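Local structure of ubiquitin conjugating enzyme (3WE5) at residues 75-85 with 123-134. The protein probably accepts activated ubiquitin from an E1 enzyme as a thioester and passes it on toward substrates, as a ubiquitin-conjugating enzyme (E2). Sequence-based numbering, arbitrary orientation.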
loop_
_atom_site.group_PDB
_atom_site.type_symbol
_atom_site.label_atom_id
_atom_site.label_comp_id
_atom_site.label_asym_id
_atom_site.label_seq_id
_atom_site.Cartn_x
_atom_site.Cartn_y
_atom_site.Cartn_z
ATOM N N LEU A 75 -9.285 17.829 5.792
ATOM C CA LEU A 75 -10.060 16.736 5.177
ATOM C C LEU A 75 -11.306 17.331 4.532
ATOM O O LEU A 75 -12.058 18.065 5.174
ATOM C CB LEU A 75 -10.458 15.724 6.256
ATOM C CG LEU A 75 -11.167 14.433 5.826
ATOM C CD1 LEU A 75 -10.230 13.591 4.945
ATOM C CD2 LEU A 75 -11.617 13.625 7.063
ATOM N N GLN A 76 -11.516 17.000 3.255
ATOM C CA GLN A 76 -12.641 17.538 2.491
ATOM C C GLN A 76 -13.666 16.444 2.228
ATOM O O GLN A 76 -13.289 15.320 1.903
ATOM C CB GLN A 76 -12.095 18.078 1.167
ATOM C CG GLN A 76 -13.132 18.634 0.174
ATOM C CD GLN A 76 -12.427 18.994 -1.134
ATOM O OE1 GLN A 76 -11.791 20.035 -1.226
ATOM N NE2 GLN A 76 -12.472 18.099 -2.113
ATOM N N PHE A 77 -14.935 16.780 2.435
ATOM C CA PHE A 77 -16.072 15.927 2.074
ATOM C C PHE A 77 -16.810 16.586 0.928
ATOM O O PHE A 77 -17.152 17.759 1.019
ATOM C CB PHE A 77 -17.039 15.815 3.245
ATOM C CG PHE A 77 -16.528 14.952 4.346
ATOM C CD1 PHE A 77 -15.525 15.401 5.175
ATOM C CD2 PHE A 77 -17.057 13.681 4.549
ATOM C CE1 PHE A 77 -15.036 14.569 6.209
ATOM C CE2 PHE A 77 -16.593 12.879 5.542
ATOM C CZ PHE A 77 -15.569 13.306 6.370
ATOM N N ARG A 78 -17.079 15.832 -0.131
ATOM C CA ARG A 78 -18.013 16.298 -1.167
ATOM C C ARG A 78 -19.219 15.375 -1.246
ATOM O O ARG A 78 -19.060 14.141 -1.217
ATOM C CB ARG A 78 -17.297 16.384 -2.524
ATOM C CG ARG A 78 -16.419 17.611 -2.657
ATOM C CD ARG A 78 -15.840 17.749 -4.056
ATOM N NE ARG A 78 -14.757 16.803 -4.271
ATOM C CZ ARG A 78 -14.140 16.629 -5.434
ATOM N NH1 ARG A 78 -14.526 17.320 -6.503
ATOM N NH2 ARG A 78 -13.148 15.759 -5.531
ATOM N N PHE A 79 -20.411 15.960 -1.339
ATOM C CA PHE A 79 -21.683 15.207 -1.301
ATOM C C PHE A 79 -22.421 15.333 -2.626
ATOM O O PHE A 79 -22.578 16.446 -3.140
ATOM C CB PHE A 79 -22.599 15.729 -0.177
ATOM C CG PHE A 79 -21.897 15.882 1.163
ATOM C CD1 PHE A 79 -21.625 14.758 1.936
ATOM C CD2 PHE A 79 -21.504 17.128 1.622
ATOM C CE1 PHE A 79 -20.931 14.876 3.157
ATOM C CE2 PHE A 79 -20.847 17.258 2.864
ATOM C CZ PHE A 79 -20.563 16.130 3.615
ATOM N N ASP A 80 -22.874 14.218 -3.191
ATOM C CA ASP A 80 -23.735 14.330 -4.384
ATOM C C ASP A 80 -25.214 14.275 -4.009
ATOM O O ASP A 80 -25.557 14.203 -2.829
ATOM C CB ASP A 80 -23.345 13.313 -5.470
ATOM C CG ASP A 80 -23.583 11.869 -5.057
ATOM O OD1 ASP A 80 -24.530 11.592 -4.298
ATOM O OD2 ASP A 80 -22.826 10.985 -5.505
ATOM N N ALA A 81 -26.115 14.299 -4.991
ATOM C CA ALA A 81 -27.536 14.409 -4.681
ATOM C C ALA A 81 -28.157 13.142 -4.093
ATOM O O ALA A 81 -29.315 13.177 -3.646
ATOM C CB ALA A 81 -28.321 14.848 -5.928
ATOM N N GLN A 82 -27.401 12.043 -4.119
ATOM C CA GLN A 82 -27.866 10.766 -3.587
ATOM C C GLN A 82 -27.379 10.482 -2.158
ATOM O O GLN A 82 -27.729 9.458 -1.587
ATOM C CB GLN A 82 -27.474 9.610 -4.507
ATOM C CG GLN A 82 -28.259 9.584 -5.833
ATOM C CD GLN A 82 -27.815 10.677 -6.786
ATOM O OE1 GLN A 82 -28.573 11.591 -7.087
ATOM N NE2 GLN A 82 -26.575 10.588 -7.256
ATOM N N TYR A 83 -26.607 11.390 -1.566
ATOM C CA TYR A 83 -26.234 11.231 -0.146
ATOM C C TYR A 83 -27.530 11.175 0.674
ATOM O O TYR A 83 -28.480 11.911 0.412
ATOM C CB TYR A 83 -25.341 12.406 0.311
ATOM C CG TYR A 83 -24.798 12.236 1.724
ATOM C CD1 TYR A 83 -23.654 11.504 1.942
ATOM C CD2 TYR A 83 -25.449 12.794 2.823
ATOM C CE1 TYR A 83 -23.139 11.325 3.213
ATOM C CE2 TYR A 83 -24.947 12.602 4.128
ATOM C CZ TYR A 83 -23.790 11.876 4.294
ATOM O OH TYR A 83 -23.256 11.675 5.559
ATOM N N PRO A 84 -27.609 10.307 1.702
ATOM C CA PRO A 84 -26.561 9.463 2.289
ATOM C C PRO A 84 -26.536 8.039 1.730
ATOM O O PRO A 84 -25.853 7.189 2.290
ATOM C CB PRO A 84 -26.984 9.436 3.758
ATOM C CG PRO A 84 -28.496 9.350 3.660
ATOM C CD PRO A 84 -28.843 10.278 2.512
ATOM N N ILE A 85 -27.269 7.772 0.650
ATOM C CA ILE A 85 -27.207 6.454 0.045
ATOM C C ILE A 85 -25.863 6.296 -0.653
ATOM O O ILE A 85 -25.178 5.286 -0.465
ATOM C CB ILE A 85 -28.400 6.192 -0.914
ATOM C CG1 ILE A 85 -29.728 6.473 -0.201
ATOM C CG2 ILE A 85 -28.272 4.785 -1.515
ATOM C CD1 ILE A 85 -29.965 5.728 1.136
ATOM N N PRO A 123 -25.639 4.307 4.885
ATOM C CA PRO A 123 -26.297 5.534 5.353
ATOM C C PRO A 123 -26.413 5.602 6.884
ATOM O O PRO A 123 -26.712 6.665 7.399
ATOM C CB PRO A 123 -27.712 5.437 4.756
ATOM C CG PRO A 123 -27.610 4.411 3.662
ATOM C CD PRO A 123 -26.517 3.478 4.037
ATOM N N VAL A 124 -26.199 4.490 7.592
ATOM C CA VAL A 124 -26.239 4.535 9.052
ATOM C C VAL A 124 -25.033 5.254 9.660
ATOM O O VAL A 124 -25.046 5.583 10.848
ATOM C CB VAL A 124 -26.376 3.121 9.683
ATOM C CG1 VAL A 124 -27.620 2.390 9.089
ATOM C CG2 VAL A 124 -25.111 2.308 9.523
ATOM N N LEU A 125 -24.033 5.512 8.833
ATOM C CA LEU A 125 -22.844 6.259 9.247
ATOM C C LEU A 125 -23.098 7.747 9.082
ATOM O O LEU A 125 -24.233 8.189 8.868
ATOM C CB LEU A 125 -21.627 5.817 8.459
ATOM C CG LEU A 125 -21.357 4.306 8.527
ATOM C CD1 LEU A 125 -20.142 3.937 7.726
ATOM C CD2 LEU A 125 -21.255 3.819 9.957
ATOM N N SER A 126 -22.058 8.540 9.248
ATOM C CA SER A 126 -22.224 9.988 9.225
ATOM C C SER A 126 -20.890 10.587 8.883
ATOM O O SER A 126 -19.877 9.902 8.857
ATOM C CB SER A 126 -22.646 10.505 10.591
ATOM O OG SER A 126 -21.655 10.219 11.572
ATOM N N VAL A 127 -20.884 11.881 8.603
ATOM C CA VAL A 127 -19.638 12.555 8.320
ATOM C C VAL A 127 -18.660 12.434 9.508
ATOM O O VAL A 127 -17.461 12.150 9.316
ATOM C CB VAL A 127 -19.925 14.027 8.021
ATOM C CG1 VAL A 127 -18.602 14.787 7.928
ATOM C CG2 VAL A 127 -20.691 14.115 6.702
ATOM N N ILE A 128 -19.171 12.661 10.706
ATOM C CA ILE A 128 -18.323 12.580 11.907
ATOM C C ILE A 128 -17.791 11.163 12.108
ATOM O O ILE A 128 -16.627 10.984 12.444
ATOM C CB ILE A 128 -19.057 13.096 13.140
ATOM C CG1 ILE A 128 -19.296 14.595 12.983
ATOM C CG2 ILE A 128 -18.244 12.817 14.410
ATOM C CD1 ILE A 128 -18.021 15.454 13.118
ATOM N N ALA A 129 -18.615 10.147 11.865
ATOM C CA ALA A 129 -18.090 8.763 11.892
ATOM C C ALA A 129 -16.936 8.529 10.934
ATOM O O ALA A 129 -15.967 7.854 11.268
ATOM C CB ALA A 129 -19.238 7.726 11.644
ATOM N N VAL A 130 -17.008 9.079 9.730
ATOM C CA VAL A 130 -15.910 8.977 8.805
ATOM C C VAL A 130 -14.663 9.676 9.360
ATOM O O VAL A 130 -13.554 9.149 9.249
ATOM C CB VAL A 130 -16.283 9.586 7.439
ATOM C CG1 VAL A 130 -15.077 9.591 6.499
ATOM C CG2 VAL A 130 -17.438 8.801 6.825
ATOM N N CYS A 131 -14.841 10.876 9.915
ATOM C CA CYS A 131 -13.706 11.616 10.486
ATOM C C CYS A 131 -13.003 10.802 11.567
ATOM O O CYS A 131 -11.756 10.734 11.606
ATOM C CB CYS A 131 -14.191 12.905 11.129
ATOM S SG CYS A 131 -14.651 14.208 9.917
ATOM N N VAL A 132 -13.808 10.227 12.450
ATOM C CA VAL A 132 -13.270 9.420 13.564
ATOM C C VAL A 132 -12.546 8.188 13.056
ATOM O O VAL A 132 -11.460 7.838 13.552
ATOM C CB VAL A 132 -14.389 8.995 14.523
ATOM C CG1 VAL A 132 -13.921 7.873 15.458
ATOM C CG2 VAL A 132 -14.908 10.194 15.323
ATOM N N THR A 133 -13.160 7.503 12.086
ATOM C CA THR A 133 -12.530 6.340 11.454
ATOM C C THR A 133 -11.195 6.654 10.798
ATOM O O THR A 133 -10.232 5.906 10.944
ATOM C CB THR A 133 -13.496 5.676 10.407
ATOM O OG1 THR A 133 -14.712 5.296 11.062
ATOM C CG2 THR A 133 -12.864 4.448 9.765
ATOM N N LEU A 134 -11.111 7.765 10.073
ATOM C CA LEU A 134 -9.872 8.127 9.415
ATOM C C LEU A 134 -8.815 8.579 10.432
ATOM O O LEU A 134 -7.613 8.311 10.249
ATOM C CB LEU A 134 -10.114 9.230 8.366
ATOM C CG LEU A 134 -11.000 8.806 7.197
ATOM C CD1 LEU A 134 -11.236 9.978 6.257
ATOM C CD2 LEU A 134 -10.385 7.642 6.418
#
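Helix 127-134 packs on strand 75-78 of the four-stranded antiparallel sheet of the E2 (UBC) fold, the short axes 10.8 Å apart at closest approach and pointing in roughly opposite directions (145°), with CA of Leu75 nearest that of Cys131 and CA of Phe77 nearest that of Val127. Phe77 and Val127 make the centre of this helix-on-sheet packing. A chi1 of 172° sets Val127 CG1 anti to the backbone N and over the middle of the Phe77 ring, 3.7 Å from the centroid, in a CH-pi contact almost along the ring normal. Val130 CB meets the same ring at its edge, while Cys131 SG approaches obliquely, 3.7 Å from Phe77 CE1. Farther along the helix, Leu134 CD1 rests against both methyls of Leu75, 3.8 Å from CD2, and Val90 of the neighbouring strand touches both leucines. The same torsion leaves Val127 CG2 beside the backbone N, where it reaches the Phe79 ring edge at CE1, 3.6 Å away. It also lies against Tyr83 OH, which hydrogen-bonds Glu32; the other carboxylate oxygen of Glu32 takes Val127 N, so one carboxylate of helix 24-39 holds both the Tyr83 hydroxyl and the N-terminal end of helix 127-134. Ser126 caps the helix, its OG accepting from Ala129 N. Ahead of the cap, Pro123 meets the loop at Pro84, which follows a cis peptide bond: Trp121 NE1 bonds to Pro84 O, Pro123 CA lies 3.5 Å from that oxygen, and Ile85 CD1 touches Pro123 CG at 3.7 Å.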